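Local structure of putative alpha/beta hydrolase (Desulfitobacterium hafniense, 4RPC) at residues A[25-34]-A[52-60]; A[88-99]-A[111-122]. The protein is a putative alpha/beta hydrolase that probably uses a serine nucleophile to cleave a substrate that remains unassigned here. All blocks are in the same frame, centred on the assembly; numbering follows the deposited sequence.

Contact 1. Residues A[25-34]-A[52-60]; sequences LLIHGAGFYW and LIPELEGHT
Leu52 O receives the backbone N of Leu26 at 3.0 Å, a nearly straight bond (164°) that joins two parallel strand ends, and the same carbonyl lies against CD2 of Leu25. Ile53 CG2 lies 3.8 Å from Trp34 CB, the two side chains crossing at about a right angle, and also rests on the carbonyl of Leu26. Pro54 brings no N-H to continue the pairing. Its CD instead sits snugly against Leu25 CD2 at 3.5 Å, and a water takes over between the diverging chains, donating to Leu26 O and Pro54 O and accepting from His28 N. Here two neighbouring parallel strands of an alpha/beta-hydrolase sheet give way to loops at their C-terminal ends. Glu55, extended beyond CG, lays its CG 3.5 Å from Trp34 CD1, with carboxylate and indole planes 27° apart; OE2 is hydrogen-bonded to His14 and OE1 salt-bridged to Lys12. Leu56 covers one face of the His28 imidazole, its CG 3.4 Å from CE1. That ring is swung between its own backbone N and carbonyl carbon (chi1 72°), which lets ND1 bond Gly29 O while CE1 faces Leu56. His59 closes the turn begun at Leu56. Its ring is gripped in its own plane from two sides: ND1 donates to Glu57 O and NE2 accepts from Gly31 N at 3.0 Å, while CD2 lies 3.2 Å from Phe32 O. With an alanine in place of His59, Gly31 N would probably lose its acceptor and Glu57 O its donor, and a gap is likely to open beside His28. Just beyond, the carbonyl O of His59 meets the edge of the Tyr33 ring, 3.4 Å from CE1, and accepts from a second water held by Trp34 N.

Contact 2. Residues A[88-99]-A[111-122]; sequences KVQAIYGVSLGA and IKVMNLLLDGGQ
Lys112 O and Val89 N start the backbone pairing of two parallel strands, 12° apart over 91-95 and 115-119, and Met114 N returns the bond to Val89 O. Beyond a break in both strands the alternation resumes with Ile92 N on Asn115 O, then Leu117 N on Ile92 O at 2.7 Å, Gly94 N on Leu117 O and Asp119 N on Gly94 O; it ends at Ser96 N, which donates to Asp119 O at 2.9 Å. Side chains add three polar links. At the break Asn115 ND2 bonds Gln90 O at 3.0 Å, the acceptor lying in its amide plane, while OD1 turns to Arg204. Tyr93 OH donates to Asp119 OD2 over 2.5 Å, reaching its anti side from somewhat out of the carboxylate plane, which is turned 75° from the ring; with chi1 169° the ring swings away from its backbone N and across Leu117 to get there. Gln122 NE2 reaches Ser96 OG at 3.3 Å, and a water joins Ser96 O to Gln122 N. Apolar contacts lie on both sides of the sheet. Ile92 CD1 sits 4.0 Å from Val113 CG2 and also touches Leu116, whereas Tyr93 CD1 meets Leu117 CB on the other face. Ala99 CB, in the first helical turn, covers Leu118 CD2 and Gly121 CA. The strand, the sharp turn at Ser96, which has a positive phi, and the helix match a nucleophile elbow: a CB on Gly94 would run into Gly98 O, and Ser96, whose OG makes a weak bond to His241, is the likely nucleophile. Helix 97-108 makes the crossover of this beta-alpha-beta unit and covers Ile92, Leu116 and Leu118; helix 249-259 lies against Tyr93 and Leu117, and strand 23-27 flanks 88-95.

Overall arrangement
Contact 1 and contact 2 follow one another along the chain, the first closing before the second opens, and their centres lie 13 Å apart in one mixed sheet. Strands 50-54, 23-27, 88-95 and 112-119 are consecutive in it, all parallel. The two contacts meet at the middle seam, where Leu25 N and Ile27 N probably bond Ala91 O and Tyr93 O, and where Ile27 packs on Ile92 and Gly98. Strand 23-27 of contact 1 thus lies directly beside strand 88-95, which leads into the presumed nucleophile elbow of contact 2. Loops from both gather at the C-terminal ends of the strands, consistent with an active site there that Ser96, His241 and Glu213 would form.

Contact 1. Residues A[25-34]-A[52-60]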
# COMPACT_ATOMS: atom_id res chain seq x y z
N LEU A 25 -7.94 -3.35 -7.64
CA LEU A 25 -7.97 -3.17 -6.16
C LEU A 25 -6.95 -2.15 -5.73
O LEU A 25 -5.80 -2.27 -6.09
CB LEU A 25 -7.58 -4.49 -5.47
CG LEU A 25 -8.43 -5.23 -4.48
CD1 LEU A 25 -7.58 -6.30 -3.82
CD2 LEU A 25 -9.09 -4.39 -3.41
N LEU A 26 -7.34 -1.20 -4.90
CA LEU A 26 -6.47 -0.17 -4.43
C LEU A 26 -6.42 -0.21 -2.93
O LEU A 26 -7.46 0.04 -2.26
CB LEU A 26 -7.00 1.19 -4.85
CG LEU A 26 -7.26 1.37 -6.33
CD1 LEU A 26 -7.99 2.69 -6.53
CD2 LEU A 26 -5.96 1.39 -7.09
N ILE A 27 -5.22 -0.52 -2.39
CA ILE A 27 -5.01 -0.77 -0.94
C ILE A 27 -4.11 0.25 -0.36
O ILE A 27 -2.94 0.34 -0.72
CB ILE A 27 -4.47 -2.19 -0.64
CG1 ILE A 27 -5.23 -3.26 -1.41
CG2 ILE A 27 -4.55 -2.48 0.86
CD1 ILE A 27 -4.70 -4.69 -1.24
N HIS A 28 -4.67 1.07 0.52
CA HIS A 28 -3.96 2.15 1.17
C HIS A 28 -3.03 1.68 2.28
O HIS A 28 -3.01 0.51 2.65
CB HIS A 28 -4.94 3.20 1.70
CG HIS A 28 -5.74 2.78 2.91
ND1 HIS A 28 -5.23 2.82 4.18
CD2 HIS A 28 -7.05 2.44 3.05
CE1 HIS A 28 -6.14 2.42 5.05
NE2 HIS A 28 -7.26 2.20 4.40
N GLY A 29 -2.20 2.59 2.78
CA GLY A 29 -1.22 2.23 3.81
C GLY A 29 -1.64 2.62 5.22
O GLY A 29 -2.72 3.22 5.45
N ALA A 30 -0.80 2.23 6.17
CA ALA A 30 -1.01 2.60 7.57
C ALA A 30 -1.12 4.11 7.73
O ALA A 30 -0.29 4.86 7.28
CB ALA A 30 0.16 2.10 8.41
N GLY A 31 -2.15 4.54 8.45
CA GLY A 31 -2.42 5.94 8.71
C GLY A 31 -3.20 6.66 7.63
O GLY A 31 -3.57 7.80 7.85
N PHE A 32 -3.41 6.04 6.48
CA PHE A 32 -4.04 6.70 5.32
C PHE A 32 -5.53 6.46 5.39
O PHE A 32 -6.00 5.82 6.34
CB PHE A 32 -3.47 6.19 3.99
CG PHE A 32 -2.01 6.49 3.80
CD1 PHE A 32 -1.29 7.25 4.71
CD2 PHE A 32 -1.36 6.10 2.62
CE1 PHE A 32 0.04 7.60 4.46
CE2 PHE A 32 -0.04 6.42 2.39
CZ PHE A 32 0.66 7.15 3.31
N TYR A 33 -6.27 6.95 4.40
CA TYR A 33 -7.70 6.78 4.36
C TYR A 33 -8.11 6.45 2.95
O TYR A 33 -7.64 7.06 2.03
CB TYR A 33 -8.38 8.08 4.80
CG TYR A 33 -9.86 7.98 5.02
CD1 TYR A 33 -10.39 6.93 5.77
CD2 TYR A 33 -10.74 8.95 4.53
CE1 TYR A 33 -11.75 6.82 6.02
CE2 TYR A 33 -12.11 8.86 4.77
CZ TYR A 33 -12.62 7.78 5.51
OH TYR A 33 -13.97 7.61 5.75
N TRP A 34 -9.01 5.50 2.79
CA TRP A 34 -9.42 5.02 1.49
C TRP A 34 -9.89 6.14 0.56
O TRP A 34 -9.57 6.11 -0.61
CB TRP A 34 -10.52 3.98 1.61
CG TRP A 34 -11.89 4.57 1.92
CD1 TRP A 34 -12.40 4.84 3.12
CD2 TRP A 34 -12.89 4.94 0.95
NE1 TRP A 34 -13.66 5.38 3.00
CE2 TRP A 34 -13.99 5.43 1.67
CE3 TRP A 34 -12.96 4.90 -0.44
CZ2 TRP A 34 -15.17 5.89 1.04
CZ3 TRP A 34 -14.15 5.37 -1.08
CH2 TRP A 34 -15.22 5.85 -0.33
N LEU A 52 -12.16 -1.37 -6.57
CA LEU A 52 -12.46 -1.85 -5.25
C LEU A 52 -11.45 -1.33 -4.24
O LEU A 52 -10.25 -1.60 -4.36
CB LEU A 52 -12.41 -3.37 -5.32
CG LEU A 52 -13.23 -4.01 -6.46
CD1 LEU A 52 -12.73 -5.42 -6.78
CD2 LEU A 52 -14.68 -4.01 -6.05
N ILE A 53 -11.93 -0.65 -3.21
CA ILE A 53 -11.07 0.03 -2.28
C ILE A 53 -11.38 -0.35 -0.84
O ILE A 53 -12.38 0.05 -0.28
CB ILE A 53 -11.16 1.57 -2.41
CG1 ILE A 53 -11.18 2.02 -3.91
CG2 ILE A 53 -10.02 2.23 -1.69
CD1 ILE A 53 -12.54 2.10 -4.49
N PRO A 54 -10.53 -1.18 -0.23
CA PRO A 54 -10.84 -1.51 1.15
C PRO A 54 -10.47 -0.41 2.16
O PRO A 54 -9.66 0.44 1.88
CB PRO A 54 -9.96 -2.74 1.41
CG PRO A 54 -8.89 -2.71 0.36
CD PRO A 54 -9.57 -2.11 -0.82
N GLU A 55 -11.06 -0.46 3.35
CA GLU A 55 -10.52 0.26 4.51
C GLU A 55 -9.71 -0.70 5.34
O GLU A 55 -10.19 -1.76 5.70
CB GLU A 55 -11.66 0.71 5.38
CG GLU A 55 -12.56 1.68 4.70
CD GLU A 55 -13.72 2.11 5.57
OE1 GLU A 55 -13.85 1.64 6.76
OE2 GLU A 55 -14.50 2.91 5.02
N LEU A 56 -8.46 -0.38 5.62
CA LEU A 56 -7.71 -1.18 6.58
C LEU A 56 -8.41 -1.07 7.93
O LEU A 56 -9.02 -0.04 8.26
CB LEU A 56 -6.27 -0.69 6.69
CG LEU A 56 -5.35 -0.84 5.47
CD1 LEU A 56 -3.95 -0.40 5.86
CD2 LEU A 56 -5.31 -2.28 5.09
N GLU A 57 -8.37 -2.14 8.71
CA GLU A 57 -8.98 -2.12 10.03
C GLU A 57 -8.63 -0.89 10.83
O GLU A 57 -7.49 -0.45 10.87
CB GLU A 57 -8.62 -3.38 10.83
CG GLU A 57 -9.29 -4.64 10.28
CD GLU A 57 -8.53 -5.30 9.10
OE1 GLU A 57 -7.54 -4.73 8.63
OE2 GLU A 57 -8.91 -6.43 8.69
N GLY A 58 -9.65 -0.35 11.48
CA GLY A 58 -9.54 0.87 12.29
C GLY A 58 -9.35 2.20 11.56
O GLY A 58 -9.30 3.24 12.23
N HIS A 59 -9.26 2.20 10.21
CA HIS A 59 -9.08 3.42 9.47
C HIS A 59 -10.42 4.03 8.99
O HIS A 59 -10.73 4.15 7.78
CB HIS A 59 -8.14 3.14 8.31
CG HIS A 59 -6.73 2.90 8.78
ND1 HIS A 59 -6.43 1.88 9.65
CD2 HIS A 59 -5.58 3.56 8.55
CE1 HIS A 59 -5.15 1.95 9.98
NE2 HIS A 59 -4.60 2.94 9.29
N THR A 60 -11.17 4.46 9.98
CA THR A 60 -12.53 4.91 9.80
C THR A 60 -12.84 5.80 11.03
O THR A 60 -12.04 5.85 12.02
CB THR A 60 -13.44 3.66 9.65
OG1 THR A 60 -14.74 4.04 9.23
CG2 THR A 60 -13.56 2.84 10.93
O HOH W 1 -7.56 1.06 0.17
O HOH W 2 -9.76 3.71 5.08

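Contact 2. Residues A[88-99]-A[111-122]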
# COMPACT_ATOMS: atom_id res chain seq x y z
N LYS A 88 -11.20 -12.92 -9.66
CA LYS A 88 -10.01 -12.51 -10.39
C LYS A 88 -9.89 -11.00 -10.39
O LYS A 88 -10.86 -10.29 -10.63
CB LYS A 88 -10.08 -13.01 -11.83
CG LYS A 88 -8.86 -12.65 -12.68
CD LYS A 88 -8.94 -13.25 -14.09
CE LYS A 88 -10.03 -12.58 -14.93
NZ LYS A 88 -9.78 -12.49 -16.41
N VAL A 89 -8.70 -10.48 -10.10
CA VAL A 89 -8.47 -9.08 -10.25
C VAL A 89 -7.35 -8.81 -11.22
O VAL A 89 -6.32 -9.53 -11.25
CB VAL A 89 -8.24 -8.37 -8.88
CG1 VAL A 89 -9.31 -8.81 -7.89
CG2 VAL A 89 -6.89 -8.64 -8.33
N GLN A 90 -7.50 -7.76 -12.00
CA GLN A 90 -6.52 -7.54 -13.06
C GLN A 90 -5.31 -6.89 -12.48
O GLN A 90 -4.21 -7.15 -12.95
CB GLN A 90 -7.06 -6.66 -14.19
CG GLN A 90 -8.17 -7.24 -15.06
CD GLN A 90 -7.86 -8.58 -15.60
OE1 GLN A 90 -6.80 -8.81 -16.18
NE2 GLN A 90 -8.76 -9.51 -15.37
N ALA A 91 -5.51 -6.05 -11.45
CA ALA A 91 -4.39 -5.39 -10.75
C ALA A 91 -4.73 -5.00 -9.31
O ALA A 91 -5.80 -4.49 -9.04
CB ALA A 91 -3.99 -4.13 -11.50
N ILE A 92 -3.77 -5.18 -8.42
CA ILE A 92 -3.75 -4.57 -7.11
C ILE A 92 -2.62 -3.54 -7.02
O ILE A 92 -1.45 -3.87 -7.30
CB ILE A 92 -3.52 -5.62 -6.02
CG1 ILE A 92 -4.40 -6.86 -6.25
CG2 ILE A 92 -3.88 -5.03 -4.66
CD1 ILE A 92 -4.21 -7.85 -5.13
N TYR A 93 -2.98 -2.30 -6.70
CA TYR A 93 -2.02 -1.32 -6.36
C TYR A 93 -2.05 -1.24 -4.84
O TYR A 93 -3.10 -1.19 -4.23
CB TYR A 93 -2.33 0.03 -7.01
CG TYR A 93 -1.49 1.13 -6.45
CD1 TYR A 93 -0.25 1.44 -6.98
CD2 TYR A 93 -1.90 1.83 -5.32
CE1 TYR A 93 0.53 2.44 -6.44
CE2 TYR A 93 -1.13 2.82 -4.78
CZ TYR A 93 0.10 3.11 -5.34
OH TYR A 93 0.83 4.14 -4.77
N GLY A 94 -0.89 -1.31 -4.22
CA GLY A 94 -0.85 -1.15 -2.80
C GLY A 94 0.28 -0.26 -2.43
O GLY A 94 1.40 -0.38 -2.97
N VAL A 95 -0.01 0.68 -1.53
CA VAL A 95 1.01 1.60 -1.09
C VAL A 95 1.35 1.26 0.33
O VAL A 95 0.47 1.12 1.18
CB VAL A 95 0.60 3.09 -1.26
CG1 VAL A 95 -0.63 3.42 -0.43
CG2 VAL A 95 1.76 4.01 -0.85
N SER A 96 2.65 1.10 0.57
CA SER A 96 3.22 0.86 1.88
C SER A 96 2.69 -0.44 2.46
O SER A 96 2.81 -1.49 1.82
CB SER A 96 2.93 2.09 2.78
OG SER A 96 3.93 2.21 3.79
N LEU A 97 2.12 -0.42 3.65
CA LEU A 97 1.49 -1.63 4.16
C LEU A 97 0.55 -2.26 3.15
O LEU A 97 0.42 -3.47 3.11
CB LEU A 97 0.67 -1.29 5.36
CG LEU A 97 -0.12 -2.42 6.00
CD1 LEU A 97 0.76 -3.59 6.36
CD2 LEU A 97 -0.82 -1.83 7.24
N GLY A 98 -0.10 -1.43 2.35
CA GLY A 98 -1.05 -1.93 1.41
C GLY A 98 -0.36 -2.81 0.37
O GLY A 98 -1.00 -3.67 -0.19
N ALA A 99 0.95 -2.61 0.14
CA ALA A 99 1.67 -3.46 -0.81
C ALA A 99 1.89 -4.85 -0.20
O ALA A 99 2.00 -5.83 -0.90
CB ALA A 99 3.02 -2.85 -1.15
N ILE A 111 -8.18 -15.92 -4.46
CA ILE A 111 -8.47 -15.07 -5.58
C ILE A 111 -7.26 -14.87 -6.50
O ILE A 111 -6.15 -14.63 -6.02
CB ILE A 111 -8.95 -13.74 -5.02
CG1 ILE A 111 -10.37 -13.98 -4.52
CG2 ILE A 111 -8.86 -12.63 -6.06
CD1 ILE A 111 -10.93 -12.80 -3.80
N LYS A 112 -7.49 -14.99 -7.80
CA LYS A 112 -6.43 -14.90 -8.79
C LYS A 112 -6.05 -13.45 -9.09
O LYS A 112 -6.92 -12.60 -9.33
CB LYS A 112 -6.82 -15.60 -10.10
CG LYS A 112 -6.03 -15.14 -11.34
CD LYS A 112 -5.80 -16.26 -12.35
CE LYS A 112 -7.08 -16.96 -12.80
NZ LYS A 112 -6.76 -18.30 -13.38
N VAL A 113 -4.75 -13.20 -9.10
CA VAL A 113 -4.21 -11.87 -9.24
C VAL A 113 -3.28 -11.79 -10.47
O VAL A 113 -2.25 -12.52 -10.52
CB VAL A 113 -3.42 -11.49 -7.99
CG1 VAL A 113 -2.81 -10.11 -8.15
CG2 VAL A 113 -4.31 -11.52 -6.74
N MSE A 114 -3.59 -10.93 -11.42
CA MSE A 114 -2.78 -10.90 -12.65
C MSE A 114 -1.60 -10.00 -12.50
O MSE A 114 -0.55 -10.31 -13.00
CB MSE A 114 -3.46 -10.48 -13.95
CG MSE A 114 -3.41 -11.64 -14.99
SE MSE A 114 -4.52 -13.14 -14.36
CE MSE A 114 -5.90 -11.80 -14.00
N ASN A 115 -1.75 -8.87 -11.82
CA ASN A 115 -0.68 -7.90 -11.73
C ASN A 115 -0.63 -7.31 -10.34
O ASN A 115 -1.69 -6.93 -9.78
CB ASN A 115 -0.92 -6.72 -12.69
CG ASN A 115 -0.79 -7.10 -14.18
OD1 ASN A 115 0.30 -7.01 -14.76
ND2 ASN A 115 -1.90 -7.43 -14.80
N LEU A 116 0.57 -7.12 -9.81
CA LEU A 116 0.75 -6.46 -8.53
C LEU A 116 1.51 -5.22 -8.86
O LEU A 116 2.50 -5.30 -9.59
CB LEU A 116 1.56 -7.30 -7.58
CG LEU A 116 0.89 -8.49 -6.97
CD1 LEU A 116 1.93 -9.24 -6.17
CD2 LEU A 116 -0.24 -8.09 -6.10
N LEU A 117 1.03 -4.06 -8.36
CA LEU A 117 1.81 -2.83 -8.43
C LEU A 117 2.14 -2.44 -7.02
O LEU A 117 1.23 -2.09 -6.23
CB LEU A 117 1.01 -1.71 -9.05
CG LEU A 117 0.89 -1.67 -10.57
CD1 LEU A 117 0.06 -2.81 -11.07
CD2 LEU A 117 0.37 -0.32 -11.06
N LEU A 118 3.41 -2.46 -6.70
CA LEU A 118 3.82 -2.32 -5.34
C LEU A 118 4.59 -1.07 -5.17
O LEU A 118 5.66 -0.92 -5.77
CB LEU A 118 4.64 -3.55 -4.93
CG LEU A 118 3.98 -4.88 -5.20
CD1 LEU A 118 4.94 -6.05 -4.93
CD2 LEU A 118 2.70 -5.02 -4.37
N ASP A 119 4.05 -0.15 -4.37
CA ASP A 119 4.64 1.16 -4.20
C ASP A 119 5.10 1.26 -2.76
O ASP A 119 4.26 1.24 -1.87
CB ASP A 119 3.56 2.23 -4.57
CG ASP A 119 4.10 3.69 -4.79
OD1 ASP A 119 5.29 4.01 -4.48
OD2 ASP A 119 3.28 4.57 -5.27
N GLY A 120 6.42 1.35 -2.51
CA GLY A 120 6.96 1.53 -1.16
C GLY A 120 6.69 0.42 -0.15
O GLY A 120 6.50 0.67 1.06
N GLY A 121 6.75 -0.79 -0.64
CA GLY A 121 6.60 -1.97 0.17
C GLY A 121 7.84 -2.22 0.96
O GLY A 121 8.95 -1.88 0.52
N GLN A 122 7.63 -2.80 2.14
CA GLN A 122 8.67 -3.07 3.12
C GLN A 122 8.30 -4.47 3.61
O GLN A 122 7.19 -4.67 4.03
CB GLN A 122 8.66 -1.99 4.25
CG GLN A 122 7.42 -1.91 5.23
CD GLN A 122 6.14 -1.05 4.79
OE1 GLN A 122 4.99 -1.35 5.22
NE2 GLN A 122 6.35 0.03 3.96
O HOH W 3 4.72 -3.22 2.55